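Local coordinates for 2,3-dihydroxy-2,3-dihydrophenylpropionate dehydrogenase (Pseudomonas sp. MC1, PDB 5XTF), which catalyses the NAD-dependent oxidation of naphthalene cis-dihydrodiol to 1,2-dihydroxynaphthalene as a short-chain dehydrogenase/reductase, at residues Q23-G36 with T91-A105. Numbering follows the deposited sequence.
Sequences QQVVSITGAGSGIG and TIDRFGHLDCFIANA
Thr29 OG1 takes two successive backbone N-H groups, those of Asn104 (N to OG1 3.0 Å, almost straight at 177°) and Ala105 (N to OG1 3.1 Å). The hydroxyl is rotated between the backbone N and the carbonyl carbon of Thr29 (chi1 79°), and CG2, anti to the carbonyl carbon, then touches CZ of the Phe101 ring. It thus ties the start of the glycine-rich TGxxxGIG cofactor motif of short-chain dehydrogenases, residues 29-36, to the NAG motif that Asn104 begins. With an alanine here, both amides would lose this acceptor, and the chain at Asn104-Ala105 is likely to be held less firmly. Beside it Asn104 ND2 bonds weakly to Thr29 O and, through a water, reaches Ser33 O and Gly36 N, while its OD1 pairs with Thr157; Ser33, Ile35 and Asn104 all belong to the NAD(+) site, and this chain carries no bound cofactor. Earlier in both segments, strands 25-28 and 100-103 run parallel, with Ile102 N bonded to Ser27 O and Ser27 N to Cys100 O. At their start Val25 O accepts from both Asp99 N and Cys100 N, and Val25 N gives to Asp99 OD2 (2.8 Å) on the anti side of a carboxylate whose OD1 is salt-bridged to Arg256. Val25 CG2 lies over one face of the His97 ring, and NE2 of that ring reaches Gln23 O (3.0 Å) near the ring plane. Val25 CG1 also meets Thr91 CG2 (3.7 Å), joining helix 81-95 to the sheet. In this Rossmann-type sheet strand 49-54 flanks 25-28, strand 153-157 flanks 100-103, and helix 34-46 packs on Val26 and Ile102.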
ATOM      1  N   GLN B  23      24.081  -2.155  28.579  1.00 43.54           N
ATOM      2  CA  GLN B  23      24.279  -0.781  28.123  1.00 39.34           C
ATOM      3  C   GLN B  23      24.054  -0.632  26.621  1.00 35.17           C
ATOM      4  O   GLN B  23      24.776  -1.228  25.819  1.00 34.66           O
ATOM      5  CB  GLN B  23      25.682  -0.318  28.473  1.00 37.82           C
ATOM      6  CG  GLN B  23      25.867   1.147  28.179  1.00 36.70           C
ATOM      7  CD  GLN B  23      24.745   1.978  28.785  1.00 44.90           C
ATOM      8  OE1 GLN B  23      23.916   2.534  28.059  1.00 43.90           O
ATOM      9  NE2 GLN B  23      24.711   2.067  30.123  1.00 38.12           N
ATOM     10  N   GLN B  24      23.068   0.178  26.237  1.00 30.88           N
ATOM     11  CA  GLN B  24      22.769   0.397  24.826  1.00 34.33           C
ATOM     12  C   GLN B  24      23.326   1.735  24.367  1.00 31.08           C
ATOM     13  O   GLN B  24      23.429   2.686  25.146  1.00 29.91           O
ATOM     14  CB  GLN B  24      21.265   0.357  24.538  1.00 30.74           C
ATOM     15  CG  GLN B  24      20.605  -0.966  24.863  1.00 35.79           C
ATOM     16  CD  GLN B  24      21.158  -2.101  24.041  1.00 35.26           C
ATOM     17  OE1 GLN B  24      20.828  -2.228  22.866  1.00 31.67           O
ATOM     18  NE2 GLN B  24      22.003  -2.934  24.651  1.00 32.25           N
ATOM     19  N   VAL B  25      23.668   1.793  23.078  1.00 27.29           N
ATOM     20  CA  VAL B  25      24.323   2.934  22.452  1.00 27.39           C
ATOM     21  C   VAL B  25      23.623   3.229  21.132  1.00 26.96           C
ATOM     22  O   VAL B  25      23.442   2.322  20.312  1.00 26.46           O
ATOM     23  CB  VAL B  25      25.815   2.652  22.204  1.00 26.12           C
ATOM     24  CG1 VAL B  25      26.414   3.743  21.355  1.00 24.38           C
ATOM     25  CG2 VAL B  25      26.554   2.491  23.529  1.00 29.52           C
ATOM     26  N   VAL B  26      23.252   4.492  20.916  1.00 24.48           N
ATOM     27  CA  VAL B  26      22.554   4.908  19.703  1.00 23.47           C
ATOM     28  C   VAL B  26      23.296   6.072  19.062  1.00 24.79           C
ATOM     29  O   VAL B  26      23.816   6.949  19.759  1.00 22.15           O
ATOM     30  CB  VAL B  26      21.087   5.299  19.983  1.00 23.11           C
ATOM     31  CG1 VAL B  26      21.009   6.473  20.950  1.00 23.85           C
ATOM     32  CG2 VAL B  26      20.356   5.628  18.679  1.00 21.39           C
ATOM     33  N   SER B  27      23.312   6.102  17.731  1.00 21.12           N
ATOM     34  CA  SER B  27      23.943   7.176  16.987  1.00 24.12           C
ATOM     35  C   SER B  27      22.937   7.814  16.034  1.00 23.02           C
ATOM     36  O   SER B  27      22.308   7.111  15.244  1.00 21.36           O
ATOM     37  CB  SER B  27      25.137   6.638  16.217  1.00 20.94           C
ATOM     38  OG  SER B  27      25.760   7.708  15.559  1.00 24.49           O
ATOM     39  N   ILE B  28      22.830   9.143  16.073  1.00 24.27           N
ATOM     40  CA  ILE B  28      21.727   9.899  15.472  1.00 22.50           C
ATOM     41  C   ILE B  28      22.292  10.963  14.528  1.00 23.31           C
ATOM     42  O   ILE B  28      23.022  11.848  14.978  1.00 27.29           O
ATOM     43  CB  ILE B  28      20.875  10.564  16.572  1.00 20.06           C
ATOM     44  CG1 ILE B  28      20.433   9.519  17.604  1.00 21.66           C
ATOM     45  CG2 ILE B  28      19.702  11.349  15.982  1.00 18.29           C
ATOM     46  CD1 ILE B  28      19.846  10.088  18.890  1.00 20.08           C
ATOM     47  N   THR B  29      21.949  10.901  13.234  1.00 23.86           N
ATOM     48  CA  THR B  29      22.217  12.031  12.336  1.00 24.12           C
ATOM     49  C   THR B  29      21.056  13.035  12.374  1.00 27.46           C
ATOM     50  O   THR B  29      19.971  12.755  12.893  1.00 26.34           O
ATOM     51  CB  THR B  29      22.445  11.595  10.882  1.00 25.36           C
ATOM     52  OG1 THR B  29      21.179  11.330  10.256  1.00 27.18           O
ATOM     53  CG2 THR B  29      23.345  10.370  10.779  1.00 20.13           C
ATOM     54  N   GLY B  30      21.279  14.210  11.789  1.00 28.44           N
ATOM     55  CA  GLY B  30      20.284  15.276  11.878  1.00 26.52           C
ATOM     56  C   GLY B  30      19.916  15.660  13.300  1.00 27.41           C
ATOM     57  O   GLY B  30      18.746  15.936  13.583  1.00 31.48           O
ATOM     58  N   ALA B  31      20.893  15.720  14.201  1.00 31.53           N
ATOM     59  CA  ALA B  31      20.614  15.739  15.637  1.00 27.89           C
ATOM     60  C   ALA B  31      20.582  17.132  16.270  1.00 31.90           C
ATOM     61  O   ALA B  31      20.306  17.242  17.470  1.00 34.52           O
ATOM     62  CB  ALA B  31      21.647  14.878  16.368  1.00 27.99           C
ATOM     63  N   GLY B  32      20.872  18.188  15.524  1.00 33.18           N
ATOM     64  CA  GLY B  32      20.945  19.518  16.086  1.00 31.63           C
ATOM     65  C   GLY B  32      19.681  20.336  16.014  1.00 38.80           C
ATOM     66  O   GLY B  32      19.674  21.476  16.487  1.00 39.55           O
ATOM     67  N   SER B  33      18.598  19.785  15.476  1.00 35.14           N
ATOM     68  CA  SER B  33      17.370  20.545  15.325  1.00 33.67           C
ATOM     69  C   SER B  33      16.206  19.574  15.230  1.00 31.37           C
ATOM     70  O   SER B  33      16.389  18.378  14.988  1.00 30.69           O
ATOM     71  CB  SER B  33      17.418  21.412  14.073  1.00 32.50           C
ATOM     72  OG  SER B  33      17.398  20.566  12.935  1.00 35.79           O
ATOM     73  N   GLY B  34      15.002  20.119  15.420  1.00 32.84           N
ATOM     74  CA  GLY B  34      13.774  19.408  15.100  1.00 29.90           C
ATOM     75  C   GLY B  34      13.699  18.063  15.764  1.00 31.16           C
ATOM     76  O   GLY B  34      14.031  17.917  16.952  1.00 32.05           O
ATOM     77  N   ILE B  35      13.289  17.053  14.989  1.00 25.64           N
ATOM     78  CA  ILE B  35      13.060  15.728  15.560  1.00 27.22           C
ATOM     79  C   ILE B  35      14.360  15.132  16.094  1.00 24.84           C
ATOM     80  O   ILE B  35      14.375  14.473  17.141  1.00 26.33           O
ATOM     81  CB  ILE B  35      12.393  14.813  14.520  1.00 29.90           C
ATOM     82  CG1 ILE B  35      10.955  15.266  14.255  1.00 29.24           C
ATOM     83  CG2 ILE B  35      12.444  13.355  14.967  1.00 22.10           C
ATOM     84  CD1 ILE B  35      10.260  14.462  13.159  1.00 29.97           C
ATOM     85  N   GLY B  36      15.471  15.365  15.401  1.00 26.67           N
ATOM     86  CA  GLY B  36      16.717  14.715  15.786  1.00 25.54           C
ATOM     87  C   GLY B  36      17.208  15.140  17.151  1.00 25.88           C
ATOM     88  O   GLY B  36      17.727  14.323  17.916  1.00 28.03           O
ATOM     89  N   THR B  91      32.011   6.897  18.001  1.00 29.41           N
ATOM     90  CA  THR B  91      31.048   6.221  18.860  1.00 30.77           C
ATOM     91  C   THR B  91      31.676   4.989  19.506  1.00 29.18           C
ATOM     92  O   THR B  91      31.567   4.784  20.721  1.00 27.24           O
ATOM     93  CB  THR B  91      29.792   5.838  18.065  1.00 29.33           C
ATOM     94  OG1 THR B  91      29.157   7.013  17.538  1.00 24.13           O
ATOM     95  CG2 THR B  91      28.815   5.115  18.968  1.00 24.52           C
ATOM     96  N   ILE B  92      32.370   4.183  18.702  1.00 26.77           N
ATOM     97  CA  ILE B  92      32.978   2.950  19.185  1.00 31.30           C
ATOM     98  C   ILE B  92      34.086   3.259  20.186  1.00 35.60           C
ATOM     99  O   ILE B  92      34.163   2.651  21.260  1.00 33.37           O
ATOM    100  CB  ILE B  92      33.505   2.128  17.997  1.00 29.41           C
ATOM    101  CG1 ILE B  92      32.373   1.886  16.995  1.00 33.98           C
ATOM    102  CG2 ILE B  92      34.113   0.820  18.476  1.00 35.38           C
ATOM    103  CD1 ILE B  92      31.094   1.299  17.626  1.00 32.81           C
ATOM    104  N   ASP B  93      34.953   4.220  19.846  1.00 33.63           N
ATOM    105  CA  ASP B  93      36.063   4.581  20.722  1.00 33.83           C
ATOM    106  C   ASP B  93      35.565   5.147  22.039  1.00 34.23           C
ATOM    107  O   ASP B  93      36.111   4.840  23.100  1.00 34.32           O
ATOM    108  CB  ASP B  93      36.971   5.582  20.022  1.00 35.41           C
ATOM    109  CG  ASP B  93      37.698   4.968  18.842  1.00 44.10           C
ATOM    110  OD1 ASP B  93      37.809   3.717  18.799  1.00 49.66           O
ATOM    111  OD2 ASP B  93      38.172   5.731  17.970  1.00 48.54           O
ATOM    112  N   ARG B  94      34.513   5.949  21.993  1.00 30.66           N
ATOM    113  CA  ARG B  94      33.971   6.512  23.215  1.00 29.08           C
ATOM    114  C   ARG B  94      33.109   5.506  23.970  1.00 34.28           C
ATOM    115  O   ARG B  94      33.139   5.468  25.206  1.00 33.39           O
ATOM    116  CB  ARG B  94      33.169   7.767  22.889  1.00 31.46           C
ATOM    117  CG  ARG B  94      32.449   8.341  24.076  1.00 34.99           C
ATOM    118  CD  ARG B  94      33.415   9.072  24.959  1.00 37.19           C
ATOM    119  NE  ARG B  94      32.755   9.559  26.160  1.00 37.25           N
ATOM    120  CZ  ARG B  94      32.067  10.693  26.215  1.00 38.28           C
ATOM    121  NH1 ARG B  94      31.947  11.448  25.123  1.00 35.70           N
ATOM    122  NH2 ARG B  94      31.503  11.068  27.358  1.00 32.86           N
ATOM    123  N   PHE B  95      32.332   4.680  23.264  1.00 30.19           N
ATOM    124  CA  PHE B  95      31.375   3.813  23.939  1.00 30.84           C
ATOM    125  C   PHE B  95      31.584   2.321  23.708  1.00 31.04           C
ATOM    126  O   PHE B  95      30.914   1.518  24.367  1.00 32.83           O
ATOM    127  CB  PHE B  95      29.937   4.183  23.531  1.00 32.92           C
ATOM    128  CG  PHE B  95      29.536   5.587  23.918  1.00 31.36           C
ATOM    129  CD1 PHE B  95      29.561   5.991  25.250  1.00 30.63           C
ATOM    130  CD2 PHE B  95      29.123   6.496  22.951  1.00 26.84           C
ATOM    131  CE1 PHE B  95      29.192   7.288  25.609  1.00 30.04           C
ATOM    132  CE2 PHE B  95      28.747   7.783  23.296  1.00 26.15           C
ATOM    133  CZ  PHE B  95      28.785   8.188  24.624  1.00 27.79           C
ATOM    134  N   GLY B  96      32.467   1.914  22.805  1.00 30.65           N
ATOM    135  CA  GLY B  96      32.799   0.502  22.689  1.00 31.37           C
ATOM    136  C   GLY B  96      32.061  -0.300  21.646  1.00 29.77           C
ATOM    137  O   GLY B  96      32.660  -1.143  20.975  1.00 36.65           O
ATOM    138  N   HIS B  97      30.766  -0.049  21.490  1.00 31.20           N
ATOM    139  CA  HIS B  97      29.941  -0.760  20.519  1.00 31.16           C
ATOM    140  C   HIS B  97      28.843   0.191  20.048  1.00 32.93           C
ATOM    141  O   HIS B  97      28.724   1.321  20.527  1.00 33.17           O
ATOM    142  CB  HIS B  97      29.352  -2.042  21.131  1.00 27.77           C
ATOM    143  CG  HIS B  97      28.390  -1.773  22.245  1.00 33.05           C
ATOM    144  ND1 HIS B  97      28.793  -1.594  23.550  1.00 30.05           N
ATOM    145  CD2 HIS B  97      27.045  -1.593  22.239  1.00 34.56           C
ATOM    146  CE1 HIS B  97      27.738  -1.337  24.304  1.00 33.55           C
ATOM    147  NE2 HIS B  97      26.665  -1.327  23.534  1.00 31.35           N
ATOM    148  N   LEU B  98      28.041  -0.265  19.090  1.00 32.33           N
ATOM    149  CA  LEU B  98      26.922   0.521  18.583  1.00 26.35           C
ATOM    150  C   LEU B  98      25.720  -0.404  18.473  1.00 29.19           C
ATOM    151  O   LEU B  98      25.807  -1.447  17.819  1.00 27.06           O
ATOM    152  CB  LEU B  98      27.251   1.154  17.226  1.00 26.13           C
ATOM    153  CG  LEU B  98      26.110   1.919  16.532  1.00 22.49           C
ATOM    154  CD1 LEU B  98      25.737   3.201  17.288  1.00 24.55           C
ATOM    155  CD2 LEU B  98      26.487   2.254  15.125  1.00 20.57           C
ATOM    156  N   ASP B  99      24.606  -0.035  19.110  1.00 28.27           N
ATOM    157  CA  ASP B  99      23.404  -0.863  19.039  1.00 27.77           C
ATOM    158  C   ASP B  99      22.382  -0.393  18.012  1.00 29.48           C
ATOM    159  O   ASP B  99      21.678  -1.226  17.440  1.00 25.53           O
ATOM    160  CB  ASP B  99      22.717  -0.947  20.408  1.00 28.84           C
ATOM    161  CG  ASP B  99      23.600  -1.586  21.459  1.00 35.58           C
ATOM    162  OD1 ASP B  99      23.689  -2.835  21.476  1.00 36.59           O
ATOM    163  OD2 ASP B  99      24.211  -0.839  22.267  1.00 37.54           O
ATOM    164  N   CYS B 100      22.256   0.907  17.769  1.00 27.27           N
ATOM    165  CA  CYS B 100      21.213   1.410  16.891  1.00 25.69           C
ATOM    166  C   CYS B 100      21.751   2.595  16.113  1.00 22.51           C
ATOM    167  O   CYS B 100      22.458   3.435  16.670  1.00 26.67           O
ATOM    168  CB  CYS B 100      19.965   1.823  17.687  1.00 26.11           C
ATOM    169  SG  CYS B 100      18.540   2.347  16.652  1.00 31.30           S
ATOM    170  N   PHE B 101      21.449   2.641  14.825  1.00 22.40           N
ATOM    171  CA  PHE B 101      21.772   3.790  13.987  1.00 22.78           C
ATOM    172  C   PHE B 101      20.473   4.398  13.479  1.00 24.88           C
ATOM    173  O   PHE B 101      19.651   3.696  12.872  1.00 21.13           O
ATOM    174  CB  PHE B 101      22.670   3.408  12.806  1.00 20.61           C
ATOM    175  CG  PHE B 101      22.954   4.566  11.879  1.00 21.62           C
ATOM    176  CD1 PHE B 101      23.803   5.587  12.275  1.00 25.96           C
ATOM    177  CD2 PHE B 101      22.369   4.644  10.630  1.00 24.88           C
ATOM    178  CE1 PHE B 101      24.068   6.661  11.446  1.00 22.74           C
ATOM    179  CE2 PHE B 101      22.638   5.724   9.792  1.00 23.40           C
ATOM    180  CZ  PHE B 101      23.486   6.727  10.208  1.00 23.99           C
ATOM    181  N   ILE B 102      20.288   5.693  13.731  1.00 24.12           N
ATOM    182  CA  ILE B 102      19.102   6.431  13.322  1.00 19.37           C
ATOM    183  C   ILE B 102      19.531   7.416  12.253  1.00 24.59           C
ATOM    184  O   ILE B 102      20.234   8.394  12.544  1.00 23.02           O
ATOM    185  CB  ILE B 102      18.432   7.162  14.489  1.00 22.91           C
ATOM    186  CG1 ILE B 102      18.016   6.174  15.580  1.00 27.24           C
ATOM    187  CG2 ILE B 102      17.247   7.970  13.990  1.00 23.72           C
ATOM    188  CD1 ILE B 102      17.252   6.820  16.711  1.00 26.94           C
ATOM    189  N   ALA B 103      19.121   7.154  11.017  1.00 22.20           N
ATOM    190  CA  ALA B 103      19.403   8.042   9.900  1.00 22.60           C
ATOM    191  C   ALA B 103      18.211   8.973   9.769  1.00 25.06           C
ATOM    192  O   ALA B 103      17.107   8.530   9.434  1.00 26.95           O
ATOM    193  CB  ALA B 103      19.640   7.241   8.626  1.00 20.85           C
ATOM    194  N   ASN B 104      18.430  10.261  10.027  1.00 23.12           N
ATOM    195  CA  ASN B 104      17.328  11.199  10.194  1.00 24.17           C
ATOM    196  C   ASN B 104      17.552  12.542   9.526  1.00 25.97           C
ATOM    197  O   ASN B 104      16.573  13.263   9.304  1.00 26.67           O
ATOM    198  CB  ASN B 104      17.044  11.418  11.693  1.00 25.89           C
ATOM    199  CG  ASN B 104      16.171  12.624  11.967  1.00 28.37           C
ATOM    200  OD1 ASN B 104      14.985  12.651  11.610  1.00 29.40           O
ATOM    201  ND2 ASN B 104      16.748  13.637  12.605  1.00 23.92           N
ATOM    202  N   ALA B 105      18.783  12.922   9.209  1.00 27.52           N
ATOM    203  CA  ALA B 105      19.012  14.222   8.596  1.00 34.36           C
ATOM    204  C   ALA B 105      18.203  14.327   7.304  1.00 31.03           C
ATOM    205  O   ALA B 105      18.189  13.403   6.488  1.00 33.71           O
ATOM    206  CB  ALA B 105      20.510  14.434   8.342  1.00 25.77           C
TER
HETATM  207  O   HOH W   1      24.584  -4.404  23.145  1.00 45.16           O
HETATM  208  O   HOH W   2      15.678  16.425  12.795  1.00 30.36           O